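Local atomic coordinates of segregation and condensation protein B (Chlorobium tepidum TLS, PDB entry 1T6S), a protein that probably takes part in chromosome partitioning during cell division, as the ScpB subunit of the bacterial segregation and condensation complex with SMC. Residues L100-V103 / A104-P108; A85-I88 / Q89-S93. All coordinates share one frame; numbering follows the deposited sequence.

Contact 1: residues L100-V103 / A104-P108; sequences LAVV and AWHQP. With NO3 (nitrate ion), chain N.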
ATOM      1  N   LEU A 100      -6.923   2.700   6.631  1.00 25.11           N
ATOM      2  CA  LEU A 100      -7.052   2.607   5.178  1.00 25.53           C
ATOM      3  C   LEU A 100      -8.161   1.631   4.803  1.00 25.86           C
ATOM      4  O   LEU A 100      -8.934   1.866   3.873  1.00 25.70           O
ATOM      5  CB  LEU A 100      -5.762   2.091   4.538  1.00 29.87           C
ATOM      6  CG  LEU A 100      -5.278   2.874   3.321  1.00 34.89           C
ATOM      7  CD1 LEU A 100      -4.154   2.103   2.629  1.00 34.34           C
ATOM      8  CD2 LEU A 100      -6.414   3.155   2.378  1.00 34.68           C
ATOM      9  N   ALA A 101      -8.206   0.513   5.520  1.00 24.26           N
ATOM     10  CA  ALA A 101      -9.198  -0.527   5.305  1.00 23.22           C
ATOM     11  C   ALA A 101     -10.602  -0.002   5.594  1.00 24.64           C
ATOM     12  O   ALA A 101     -11.534  -0.289   4.849  1.00 26.58           O
ATOM     13  CB  ALA A 101      -8.893  -1.735   6.218  1.00 31.00           C
ATOM     14  N   VAL A 102     -10.746   0.755   6.684  1.00 26.11           N
ATOM     15  CA  VAL A 102     -12.035   1.330   7.065  1.00 26.92           C
ATOM     16  C   VAL A 102     -12.512   2.321   5.996  1.00 27.55           C
ATOM     17  O   VAL A 102     -13.691   2.346   5.633  1.00 25.52           O
ATOM     18  CB  VAL A 102     -11.956   2.038   8.448  1.00 31.88           C
ATOM     19  CG1 VAL A 102     -13.303   2.703   8.781  1.00 34.86           C
ATOM     20  CG2 VAL A 102     -11.610   1.012   9.543  1.00 33.59           C
ATOM     21  N   VAL A 103     -11.588   3.130   5.487  1.00 27.22           N
ATOM     22  CA  VAL A 103     -11.932   4.087   4.428  1.00 26.46           C
ATOM     23  C   VAL A 103     -12.349   3.346   3.149  1.00 27.02           C
ATOM     24  O   VAL A 103     -13.374   3.665   2.521  1.00 25.93           O
ATOM     25  CB  VAL A 103     -10.766   5.038   4.138  1.00 24.70           C
ATOM     26  CG1 VAL A 103     -11.158   6.032   3.000  1.00 25.92           C
ATOM     27  CG2 VAL A 103     -10.431   5.803   5.409  1.00 25.12           C
ATOM     28  N   ALA A 104     -11.565   2.339   2.781  1.00 29.96           N
ATOM     29  CA  ALA A 104     -11.864   1.560   1.589  1.00 31.19           C
ATOM     30  C   ALA A 104     -13.261   0.994   1.662  1.00 32.40           C
ATOM     31  O   ALA A 104     -13.990   0.995   0.666  1.00 31.47           O
ATOM     32  CB  ALA A 104     -10.844   0.401   1.412  1.00 27.28           C
ATOM     33  N   TRP A 105     -13.655   0.520   2.840  1.00 26.67           N
ATOM     34  CA  TRP A 105     -14.978  -0.076   2.966  1.00 28.81           C
ATOM     35  C   TRP A 105     -16.146   0.875   3.234  1.00 29.24           C
ATOM     36  O   TRP A 105     -17.201   0.728   2.631  1.00 28.24           O
ATOM     37  CB  TRP A 105     -14.949  -1.170   4.043  1.00 34.79           C
ATOM     38  CG  TRP A 105     -16.258  -1.894   4.143  1.00 35.53           C
ATOM     39  CD1 TRP A 105     -17.169  -1.811   5.161  1.00 35.66           C
ATOM     40  CD2 TRP A 105     -16.822  -2.783   3.168  1.00 37.10           C
ATOM     41  NE1 TRP A 105     -18.261  -2.593   4.881  1.00 37.27           N
ATOM     42  CE2 TRP A 105     -18.077  -3.201   3.665  1.00 37.63           C
ATOM     43  CE3 TRP A 105     -16.389  -3.269   1.922  1.00 36.77           C
ATOM     44  CZ2 TRP A 105     -18.902  -4.080   2.963  1.00 36.68           C
ATOM     45  CZ3 TRP A 105     -17.221  -4.150   1.222  1.00 37.27           C
ATOM     46  CH2 TRP A 105     -18.460  -4.542   1.750  1.00 35.77           C
ATOM     47  N   HIS A 106     -15.939   1.859   4.103  1.00 29.42           N
ATOM     48  CA  HIS A 106     -17.003   2.785   4.484  1.00 32.10           C
ATOM     49  C   HIS A 106     -17.091   4.140   3.763  1.00 31.48           C
ATOM     50  O   HIS A 106     -18.016   4.903   4.015  1.00 30.00           O
ATOM     51  CB  HIS A 106     -16.912   3.037   5.984  1.00 33.84           C
ATOM     52  CG  HIS A 106     -17.141   1.817   6.815  1.00 37.60           C
ATOM     53  ND1 HIS A 106     -18.398   1.427   7.233  1.00 39.30           N
ATOM     54  CD2 HIS A 106     -16.282   0.883   7.290  1.00 36.61           C
ATOM     55  CE1 HIS A 106     -18.301   0.310   7.931  1.00 38.18           C
ATOM     56  NE2 HIS A 106     -17.028  -0.043   7.980  1.00 39.29           N
ATOM     57  N   GLN A 107     -16.143   4.436   2.883  1.00 30.22           N
ATOM     58  CA  GLN A 107     -16.135   5.704   2.157  1.00 31.60           C
ATOM     59  C   GLN A 107     -17.456   6.065   1.457  1.00 34.70           C
ATOM     60  O   GLN A 107     -18.155   5.201   0.917  1.00 35.16           O
ATOM     61  CB  GLN A 107     -14.994   5.713   1.130  1.00 32.88           C
ATOM     62  CG  GLN A 107     -15.066   4.590   0.078  1.00 32.03           C
ATOM     63  CD  GLN A 107     -13.861   4.586  -0.854  1.00 33.50           C
ATOM     64  OE1 GLN A 107     -13.463   5.627  -1.372  1.00 34.30           O
ATOM     65  NE2 GLN A 107     -13.281   3.412  -1.075  1.00 33.36           N
ATOM     66  N   PRO A 108     -17.826   7.359   1.478  1.00 36.40           N
ATOM     67  CA  PRO A 108     -17.095   8.467   2.107  1.00 35.69           C
ATOM     68  C   PRO A 108     -17.341   8.435   3.614  1.00 33.36           C
ATOM     69  O   PRO A 108     -18.479   8.291   4.059  1.00 32.50           O
ATOM     70  CB  PRO A 108     -17.681   9.704   1.417  1.00 38.33           C
ATOM     71  CG  PRO A 108     -19.067   9.290   1.091  1.00 39.71           C
ATOM     72  CD  PRO A 108     -18.896   7.874   0.603  1.00 39.53           C
TER
HETATM   73  N   NO3 N 401     -11.419   1.017  -2.830  1.00 40.82           N
HETATM   74  O1  NO3 N 401     -11.602  -0.107  -3.337  1.00 39.57           O
HETATM   75  O2  NO3 N 401     -12.076   1.928  -3.272  1.00 43.05           O
HETATM   76  O3  NO3 N 401     -10.598   1.112  -1.937  1.00 36.09           O
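The first torsions of V102 and H106 set CG1 beside the valine carbonyl carbon and the imidazole beside its own backbone N, which brings V102 CG1 to 3.8 Å from H106 CD2, one turn along the helix. V102 O lies in the plane of the H106 ring at its edge, and the same oxygen accepts H106 N at 2.8 Å with an N-H...O angle of 163°. On the imidazole face sits W105 CD1, offset toward the rim. The indole itself leads off to the second subunit, where R90 and R94 make cation-pi contacts with it. The last helical bond, Q107 N to V103 O (2.9 Å), is more bent, at 141°, in keeping with Q107 being the first residue to leave helical angles. Q107 has chi1 at 59°, which puts CG within 3.1 Å of V103 O and points the otherwise extended chain along the helix end toward A104 O. That oxygen lies near the plane of the Q107 amide and accepts NE2 at 3.1 Å; NE2 also donates weakly, at 2.9 Å, to O2 of a nitrate probably from the crystallisation liquor. Q107 OE1 accepts from T152 N on strand 148-152. A cis peptide bond before P108 follows. Here a helix C-terminus turns into the short edge strand 109-110, and the glutamine amide ties that end to the three-stranded sheet of a winged helix-turn-helix domain.

Contact 2: residues A85-I88 / Q89-S93; sequences APVI and QRRLS. With NO3 (nitrate ion), chain I; NO3 (nitrate ion), chain F.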
ATOM      1  N   ALA A  85      10.826  -6.248  12.034  1.00 29.53           N
ATOM      2  CA  ALA A  85       9.517  -5.799  12.487  1.00 31.76           C
ATOM      3  C   ALA A  85       9.448  -5.380  13.952  1.00 32.58           C
ATOM      4  O   ALA A  85       8.746  -6.004  14.750  1.00 32.15           O
ATOM      5  CB  ALA A  85       8.475  -6.914  12.217  1.00 29.24           C
ATOM      6  N   PRO A  86      10.180  -4.321  14.337  1.00 35.43           N
ATOM      7  CA  PRO A  86      10.126  -3.894  15.738  1.00 37.32           C
ATOM      8  C   PRO A  86       8.695  -3.430  16.072  1.00 38.38           C
ATOM      9  O   PRO A  86       7.954  -3.040  15.169  1.00 36.18           O
ATOM     10  CB  PRO A  86      11.157  -2.766  15.791  1.00 38.05           C
ATOM     11  CG  PRO A  86      11.094  -2.189  14.413  1.00 37.38           C
ATOM     12  CD  PRO A  86      11.024  -3.420  13.541  1.00 37.32           C
ATOM     13  N   VAL A  87       8.319  -3.482  17.354  1.00 38.92           N
ATOM     14  CA  VAL A  87       6.974  -3.108  17.817  1.00 41.21           C
ATOM     15  C   VAL A  87       6.424  -1.771  17.313  1.00 41.17           C
ATOM     16  O   VAL A  87       5.300  -1.707  16.807  1.00 41.18           O
ATOM     17  CB  VAL A  87       6.885  -3.062  19.367  1.00 53.75           C
ATOM     18  CG1 VAL A  87       5.413  -3.088  19.804  1.00 52.32           C
ATOM     19  CG2 VAL A  87       7.648  -4.218  19.976  1.00 55.80           C
ATOM     20  N   ILE A  88       7.209  -0.706  17.465  1.00 38.81           N
ATOM     21  CA  ILE A  88       6.786   0.628  17.042  1.00 38.90           C
ATOM     22  C   ILE A  88       6.485   0.674  15.557  1.00 39.06           C
ATOM     23  O   ILE A  88       5.504   1.291  15.121  1.00 36.27           O
ATOM     24  CB  ILE A  88       7.862   1.702  17.346  1.00 59.32           C
ATOM     25  CG1 ILE A  88       8.297   1.608  18.811  1.00 61.83           C
ATOM     26  CG2 ILE A  88       7.317   3.098  17.055  1.00 59.30           C
ATOM     27  CD1 ILE A  88       7.158   1.644  19.794  1.00 63.59           C
ATOM     28  N   GLN A  89       7.342   0.034  14.771  1.00 38.57           N
ATOM     29  CA  GLN A  89       7.145  -0.008  13.330  1.00 37.47           C
ATOM     30  C   GLN A  89       5.842  -0.756  13.039  1.00 36.90           C
ATOM     31  O   GLN A  89       5.064  -0.343  12.183  1.00 34.85           O
ATOM     32  CB  GLN A  89       8.327  -0.721  12.661  1.00 40.06           C
ATOM     33  CG  GLN A  89       8.229  -0.846  11.157  1.00 38.58           C
ATOM     34  CD  GLN A  89       9.309  -1.758  10.605  1.00 41.62           C
ATOM     35  OE1 GLN A  89      10.502  -1.441  10.684  1.00 41.94           O
ATOM     36  NE2 GLN A  89       8.898  -2.907  10.054  1.00 39.24           N
ATOM     37  N   ARG A  90       5.597  -1.841  13.773  1.00 33.83           N
ATOM     38  CA  ARG A  90       4.386  -2.635  13.571  1.00 34.51           C
ATOM     39  C   ARG A  90       3.126  -1.820  13.898  1.00 33.16           C
ATOM     40  O   ARG A  90       2.122  -1.925  13.201  1.00 30.60           O
ATOM     41  CB  ARG A  90       4.443  -3.911  14.426  1.00 42.34           C
ATOM     42  CG  ARG A  90       5.329  -5.012  13.835  1.00 46.37           C
ATOM     43  CD  ARG A  90       5.900  -5.889  14.927  1.00 50.21           C
ATOM     44  NE  ARG A  90       4.857  -6.449  15.768  1.00 55.26           N
ATOM     45  CZ  ARG A  90       5.004  -6.733  17.057  1.00 56.72           C
ATOM     46  NH1 ARG A  90       6.163  -6.501  17.661  1.00 57.33           N
ATOM     47  NH2 ARG A  90       3.989  -7.256  17.742  1.00 57.79           N
ATOM     48  N   ARG A  91       3.187  -1.022  14.964  1.00 35.06           N
ATOM     49  CA  ARG A  91       2.073  -0.163  15.370  1.00 36.47           C
ATOM     50  C   ARG A  91       1.736   0.836  14.263  1.00 35.02           C
ATOM     51  O   ARG A  91       0.572   0.992  13.891  1.00 35.02           O
ATOM     52  CB  ARG A  91       2.426   0.591  16.661  1.00 62.41           C
ATOM     53  CG  ARG A  91       2.458  -0.289  17.923  1.00 68.24           C
ATOM     54  CD  ARG A  91       3.089   0.445  19.124  1.00 73.95           C
ATOM     55  NE  ARG A  91       2.318   1.605  19.560  1.00 80.26           N
ATOM     56  CZ  ARG A  91       2.682   2.429  20.542  1.00 83.06           C
ATOM     57  NH1 ARG A  91       3.820   2.220  21.191  1.00 85.42           N
ATOM     58  NH2 ARG A  91       1.904   3.456  20.879  1.00 83.36           N
ATOM     59  N   LEU A  92       2.752   1.515  13.733  1.00 33.37           N
ATOM     60  CA  LEU A  92       2.528   2.475  12.646  1.00 32.85           C
ATOM     61  C   LEU A  92       1.913   1.766  11.442  1.00 30.62           C
ATOM     62  O   LEU A  92       0.896   2.209  10.896  1.00 30.78           O
ATOM     63  CB  LEU A  92       3.847   3.138  12.238  1.00 41.00           C
ATOM     64  CG  LEU A  92       4.479   4.026  13.327  1.00 45.62           C
ATOM     65  CD1 LEU A  92       5.949   4.293  12.983  1.00 46.65           C
ATOM     66  CD2 LEU A  92       3.705   5.345  13.450  1.00 46.13           C
ATOM     67  N   SER A  93       2.534   0.668  11.023  1.00 27.68           N
ATOM     68  CA  SER A  93       2.026  -0.109   9.897  1.00 28.49           C
ATOM     69  C   SER A  93       0.575  -0.573  10.093  1.00 28.52           C
ATOM     70  O   SER A  93      -0.271  -0.390   9.215  1.00 28.44           O
ATOM     71  CB  SER A  93       2.907  -1.338   9.657  1.00 30.94           C
ATOM     72  OG  SER A  93       4.170  -0.969   9.129  1.00 33.88           O
TER
HETATM   73  N   NO3 I 408       5.812  -3.966   9.581  1.00 39.44           N
HETATM   74  O1  NO3 I 408       5.847  -2.936  10.285  1.00 37.82           O
HETATM   75  O2  NO3 I 408       6.728  -4.741   9.699  1.00 41.59           O
HETATM   76  O3  NO3 I 408       4.864  -4.113   8.832  1.00 34.89           O
HETATM   77  N   NO3 F 405      10.926  -4.691  19.596  1.00 69.81           N
HETATM   78  O1  NO3 F 405      11.280  -5.609  20.379  1.00 69.82           O
HETATM   79  O2  NO3 F 405      10.226  -4.995  18.684  1.00 70.31           O
HETATM   80  O3  NO3 F 405      11.321  -3.570  19.820  1.00 69.50           O
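The start of helix 87-106 provides the setting, with P86 at the N-cap position and a nitrate at the amino end: V87 N donates to O2 of that ion (chain F) at 2.8 Å, where the helix dipole would be expected to favour an anion. This nitrate and the next probably come from the crystallisation liquor. The P86 ring crosses the Q89 side chain, its CG 3.6 Å from Q89 CB and its CD 3.5 Å from Q89 OE1. The chi1 of 179° and extended chain of Q89 carry its amide back past the proline, where NE2 reaches L84 O and a second nitrate (chain I), donating to O2 at 2.9 Å and less closely to O1. S93 OG, one turn on, donates to the same O1 at 2.8 Å, so glutamine and serine hold the ion from one flank of the helix. This first turn of an alpha-helix is regular, since R90 N, R91 N and L92 N donate to P86 O, V87 O and I88 O, the last at 169°. R90 bends at chi3 (55°), which sets NH1 3.6 Å from V87 CG2; its NE bonds W105 O of the second subunit. Next to it R91 lies alongside I88, with R91 NH1 3.7 Å from I88 CD1. I88 CG2 is 4.5 Å from L92 CD1, a loose apolar contact.

Contacts 2 and 1 follow in series along the chain at the two ends of one helix, 87-106: residues 85-93 lead into it and residues 100-108 lead out of it. Their centres are 22 Å apart and their nearest atoms about 8 Å, so they do not touch within a chain. Between subunits they do meet. The start of the helix in one copy lies against its end in the other: A85 of the second subunit packs on Q107, and the nitrate bonded by Q107 is also held by S93 and Q89 of the second subunit. Helix 87-106 is therefore part of the interface of this two-chain assembly, and it leads into the winged-helix elements that follow it.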